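Side-chain contacts in putative cellulase CEL6 (Mycobacterium tuberculosis, PDB 1UP3), which probably hydrolyses internal beta-1,4-glucosidic bonds of cellulose, as a family 6 endoglucanase: residues A51-G54 against G55-R59; R173-D176 against V177-R181. One frame throughout, in Å; residues are numbered along the deposited sequence.

Overall arrangement
Both contacts are local, each formed along one continuous run of chain, and they follow each other in the sequence. Contact 1 (51-59) lies in the early part of helix 50-66, which links strands 42-44 and 72-75 at one border of the parallel sheet. Contact 2 (173-181) is the end of helix 167-176 and the turn that leads on to strand 184-187. Their centres are 27 Å apart and their nearest atoms about 17 Å, so they do not touch. Contact 2 lies near the bound thio-oligosaccharide: the side chain of R173 is about 10 Å from its 4-thioglucose unit. At contact 1, R59 instead borders a bound polyether, probably from the crystallisation liquor.

Contact 1: A51-G54 against G55-R59; sequences ATVG and GTVAR
The carbonyl oxygen of T52 receives two amide donors, both weakly. G55 N reaches T52 O at 3.1 Å with a strongly bent N-H...O angle of 122°, whereas T56 N makes a straighter but longer bond to the same oxygen. From the next residue on, the bonds are regular: V57 N binds V53 O, and A58 N binds G54 O at 2.9 Å. A water bridges two hydroxyls, at 2.7 Å from T52 OG1 and 2.8 Å from T56 OG1. The T56 hydroxyl stands beside its own backbone N (chi1 -60°), and from there it shares the water with the residue four positions earlier. A second water accepts from G55 N and donates weakly to A51 O. On the buried flank V53 and V57 run alongside each other in the same direction, and their CG2 methyls meet at 4.1 Å. V57 CG2 also rests 3.3 Å from V53 O. Helix 94-108 covers this pair, with W100, A103 and V104 against V53 and L108 against V57. The arrangement is that of an amphipathic helix in a beta-alpha-beta crossover, here joining strands 42-44 and 72-75, with V53 and V57 turned to a neighbouring helix and T52 and T56 sharing a water.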
loop_
_atom_site.group_PDB
_atom_site.type_symbol
_atom_site.label_atom_id
_atom_site.label_comp_id
_atom_site.label_asym_id
_atom_site.label_seq_id
_atom_site.Cartn_x
_atom_site.Cartn_y
_atom_site.Cartn_z
ATOM N N ALA A 51 9.026 16.462 -11.829
ATOM C CA ALA A 51 8.660 17.375 -12.894
ATOM C C ALA A 51 7.329 17.036 -13.515
ATOM O O ALA A 51 6.674 17.934 -14.099
ATOM C CB ALA A 51 9.703 17.350 -13.968
ATOM N N THR A 52 6.938 15.757 -13.477
ATOM C CA THR A 52 5.730 15.314 -14.167
ATOM C C THR A 52 4.704 14.565 -13.330
ATOM O O THR A 52 3.577 14.341 -13.788
ATOM C CB THR A 52 6.076 14.456 -15.383
ATOM O OG1 THR A 52 6.732 13.264 -14.937
ATOM C CG2 THR A 52 7.074 15.236 -16.331
ATOM N N VAL A 53 5.073 14.120 -12.130
ATOM C CA VAL A 53 4.170 13.263 -11.355
ATOM C C VAL A 53 2.846 13.956 -10.987
ATOM O O VAL A 53 1.825 13.285 -10.784
ATOM C CB VAL A 53 4.868 12.706 -10.097
ATOM C CG1 VAL A 53 5.187 13.789 -9.059
ATOM C CG2 VAL A 53 4.028 11.597 -9.432
ATOM N N GLY A 54 2.855 15.276 -10.886
ATOM C CA GLY A 54 1.649 16.030 -10.630
ATOM C C GLY A 54 0.580 15.766 -11.673
ATOM O O GLY A 54 -0.588 15.546 -11.338
ATOM N N GLY A 55 0.975 15.790 -12.940
ATOM C CA GLY A 55 0.069 15.475 -14.022
ATOM C C GLY A 55 -0.405 14.054 -13.966
ATOM O O GLY A 55 -1.578 13.790 -14.230
ATOM N N THR A 56 0.472 13.112 -13.614
ATOM C CA THR A 56 0.079 11.711 -13.497
ATOM C C THR A 56 -0.989 11.528 -12.414
ATOM O O THR A 56 -1.972 10.805 -12.599
ATOM C CB THR A 56 1.331 10.894 -13.183
ATOM O OG1 THR A 56 2.276 11.064 -14.263
ATOM C CG2 THR A 56 1.015 9.408 -13.157
ATOM N N VAL A 57 -0.774 12.188 -11.288
ATOM C CA VAL A 57 -1.699 12.097 -10.160
ATOM C C VAL A 57 -3.022 12.783 -10.491
ATOM O O VAL A 57 -4.083 12.219 -10.192
ATOM C CB VAL A 57 -1.065 12.670 -8.878
ATOM C CG1 VAL A 57 -2.090 12.894 -7.771
ATOM C CG2 VAL A 57 0.054 11.762 -8.431
ATOM N N ALA A 58 -2.969 13.961 -11.123
ATOM C CA ALA A 58 -4.205 14.658 -11.480
ATOM C C ALA A 58 -5.031 13.811 -12.468
ATOM O O ALA A 58 -6.275 13.755 -12.370
ATOM C CB ALA A 58 -3.918 15.998 -12.077
ATOM N N ARG A 59 -4.366 13.147 -13.397
ATOM C CA ARG A 59 -5.026 12.292 -14.391
ATOM C C ARG A 59 -5.734 11.151 -13.681
ATOM O O ARG A 59 -6.892 10.854 -13.948
ATOM C CB ARG A 59 -3.983 11.727 -15.375
ATOM C CG ARG A 59 -4.509 10.805 -16.417
ATOM C CD ARG A 59 -3.398 10.280 -17.312
ATOM N NE ARG A 59 -3.911 9.388 -18.330
ATOM C CZ ARG A 59 -4.151 8.107 -18.125
ATOM N NH1 ARG A 59 -3.912 7.560 -16.948
ATOM N NH2 ARG A 59 -4.623 7.360 -19.105
HETATM O O HOH W 1 3.263 17.945 -13.665
HETATM O O HOH W 2 5.080 11.262 -14.221
#

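Contact 2: R173-D176 against V177-R181; sequences RLND and VGVGR
V177, L174 and V179 carry this contact, gathered about the carbonyl oxygen of L174. V179 N donates to L174 O at 3.0 Å in a nearly straight bond (164°), and V177 N adds a weak one to the same oxygen. V177 N is shared, since it also bonds weakly to R173 O. The methyls of V177 close over these carbonyls: CG2 lies 3.4 Å from L174 O, and CG1 lies 3.6 Å from R173 O. V179 touches the first of them too, its CB and CG1 each 3.3 Å from L174 O. With chi1 at 67°, V179 CG1 is flanked by its own N and C, and this turns the methyl to 3.8 Å from L174 CB. The bond from V179 N to L174 O and that from G178 N to N175 O, 3.2 Å long, form a Schellman motif that ends helix 167-176, with G178 at positive phi as its C-prime residue. G178 N stands above the N175 carbonyl plane, 67° out of it. The N175 side chain runs at a slant to V179, with OD1 3.7 Å from V179 CG1, while its ND2 is held by L208 O. L122 of helix 121-124 packs against both L174 and V177. The guanidinium group of R173 forms a salt bridge with D126 and a hydrogen bond to L122 O, and R141 NE donates to D176 O.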
loop_
_atom_site.group_PDB
_atom_site.type_symbol
_atom_site.label_atom_id
_atom_site.label_comp_id
_atom_site.label_asym_id
_atom_site.label_seq_id
_atom_site.Cartn_x
_atom_site.Cartn_y
_atom_site.Cartn_z
ATOM N N ARG A 173 6.843 5.721 16.479
ATOM C CA ARG A 173 7.252 6.246 15.185
ATOM C C ARG A 173 6.105 6.995 14.527
ATOM O O ARG A 173 6.320 8.056 13.932
ATOM C CB ARG A 173 7.794 5.140 14.299
ATOM C CG ARG A 173 9.037 4.501 14.867
ATOM C CD ARG A 173 9.641 3.390 14.043
ATOM N NE ARG A 173 10.655 2.726 14.852
ATOM C CZ ARG A 173 11.586 1.918 14.414
ATOM N NH1 ARG A 173 11.711 1.620 13.129
ATOM N NH2 ARG A 173 12.416 1.373 15.295
ATOM N N LEU A 174 4.895 6.446 14.570
ATOM C CA LEU A 174 3.734 7.147 13.964
ATOM C C LEU A 174 3.491 8.486 14.650
ATOM O O LEU A 174 3.184 9.480 13.989
ATOM C CB LEU A 174 2.485 6.275 14.095
ATOM C CG LEU A 174 2.466 5.062 13.160
ATOM C CD1 LEU A 174 1.352 4.111 13.583
ATOM C CD2 LEU A 174 2.228 5.474 11.714
ATOM N N ASN A 175 3.642 8.513 15.976
ATOM C CA ASN A 175 3.427 9.753 16.711
ATOM C C ASN A 175 4.477 10.775 16.310
ATOM O O ASN A 175 4.134 11.945 16.127
ATOM C CB ASN A 175 3.364 9.493 18.222
ATOM C CG ASN A 175 2.042 8.867 18.632
ATOM O OD1 ASN A 175 0.972 9.131 18.019
ATOM N ND2 ASN A 175 2.087 8.034 19.670
ATOM N N ASP A 176 5.717 10.337 16.141
ATOM C CA ASP A 176 6.795 11.213 15.693
ATOM C C ASP A 176 6.587 11.816 14.315
ATOM O O ASP A 176 7.077 12.913 14.063
ATOM C CB ASP A 176 8.121 10.481 15.660
ATOM C CG ASP A 176 9.299 11.434 15.432
ATOM O OD1 ASP A 176 9.510 12.311 16.302
ATOM O OD2 ASP A 176 10.047 11.418 14.415
ATOM N N VAL A 177 5.893 11.124 13.409
ATOM C CA VAL A 177 5.730 11.673 12.055
ATOM C C VAL A 177 4.393 12.394 11.885
ATOM O O VAL A 177 4.033 12.762 10.796
ATOM C CB VAL A 177 5.943 10.592 10.941
ATOM C CG1 VAL A 177 7.317 9.944 11.056
ATOM C CG2 VAL A 177 4.796 9.562 10.989
ATOM N N GLY A 178 3.690 12.578 13.001
ATOM C CA GLY A 178 2.447 13.303 13.065
ATOM C C GLY A 178 1.247 12.583 12.529
ATOM O O GLY A 178 0.427 13.193 11.886
ATOM N N VAL A 179 1.119 11.288 12.807
ATOM C CA VAL A 179 -0.049 10.504 12.412
ATOM C C VAL A 179 -1.398 11.169 12.768
ATOM O O VAL A 179 -2.398 10.961 12.079
ATOM C CB VAL A 179 0.027 9.063 12.988
ATOM C CG1 VAL A 179 -0.095 9.080 14.512
ATOM C CG2 VAL A 179 -1.023 8.154 12.390
ATOM N N GLY A 180 -1.405 11.937 13.852
ATOM C CA GLY A 180 -2.542 12.740 14.272
ATOM C C GLY A 180 -3.114 13.691 13.236
ATOM O O GLY A 180 -4.314 14.027 13.295
ATOM N N ARG A 181 -2.276 14.160 12.318
ATOM C CA ARG A 181 -2.681 15.036 11.238
ATOM C C ARG A 181 -3.289 14.242 10.064
ATOM O O ARG A 181 -4.056 14.767 9.284
ATOM C CB ARG A 181 -1.458 15.825 10.765
ATOM C CG ARG A 181 -1.754 16.958 9.834
ATOM C CD ARG A 181 -0.593 17.927 9.576
ATOM N NE ARG A 181 0.076 18.428 10.782
ATOM C CZ ARG A 181 -0.429 19.311 11.646
ATOM N NH1 ARG A 181 -1.652 19.809 11.491
ATOM N NH2 ARG A 181 0.294 19.689 12.696
#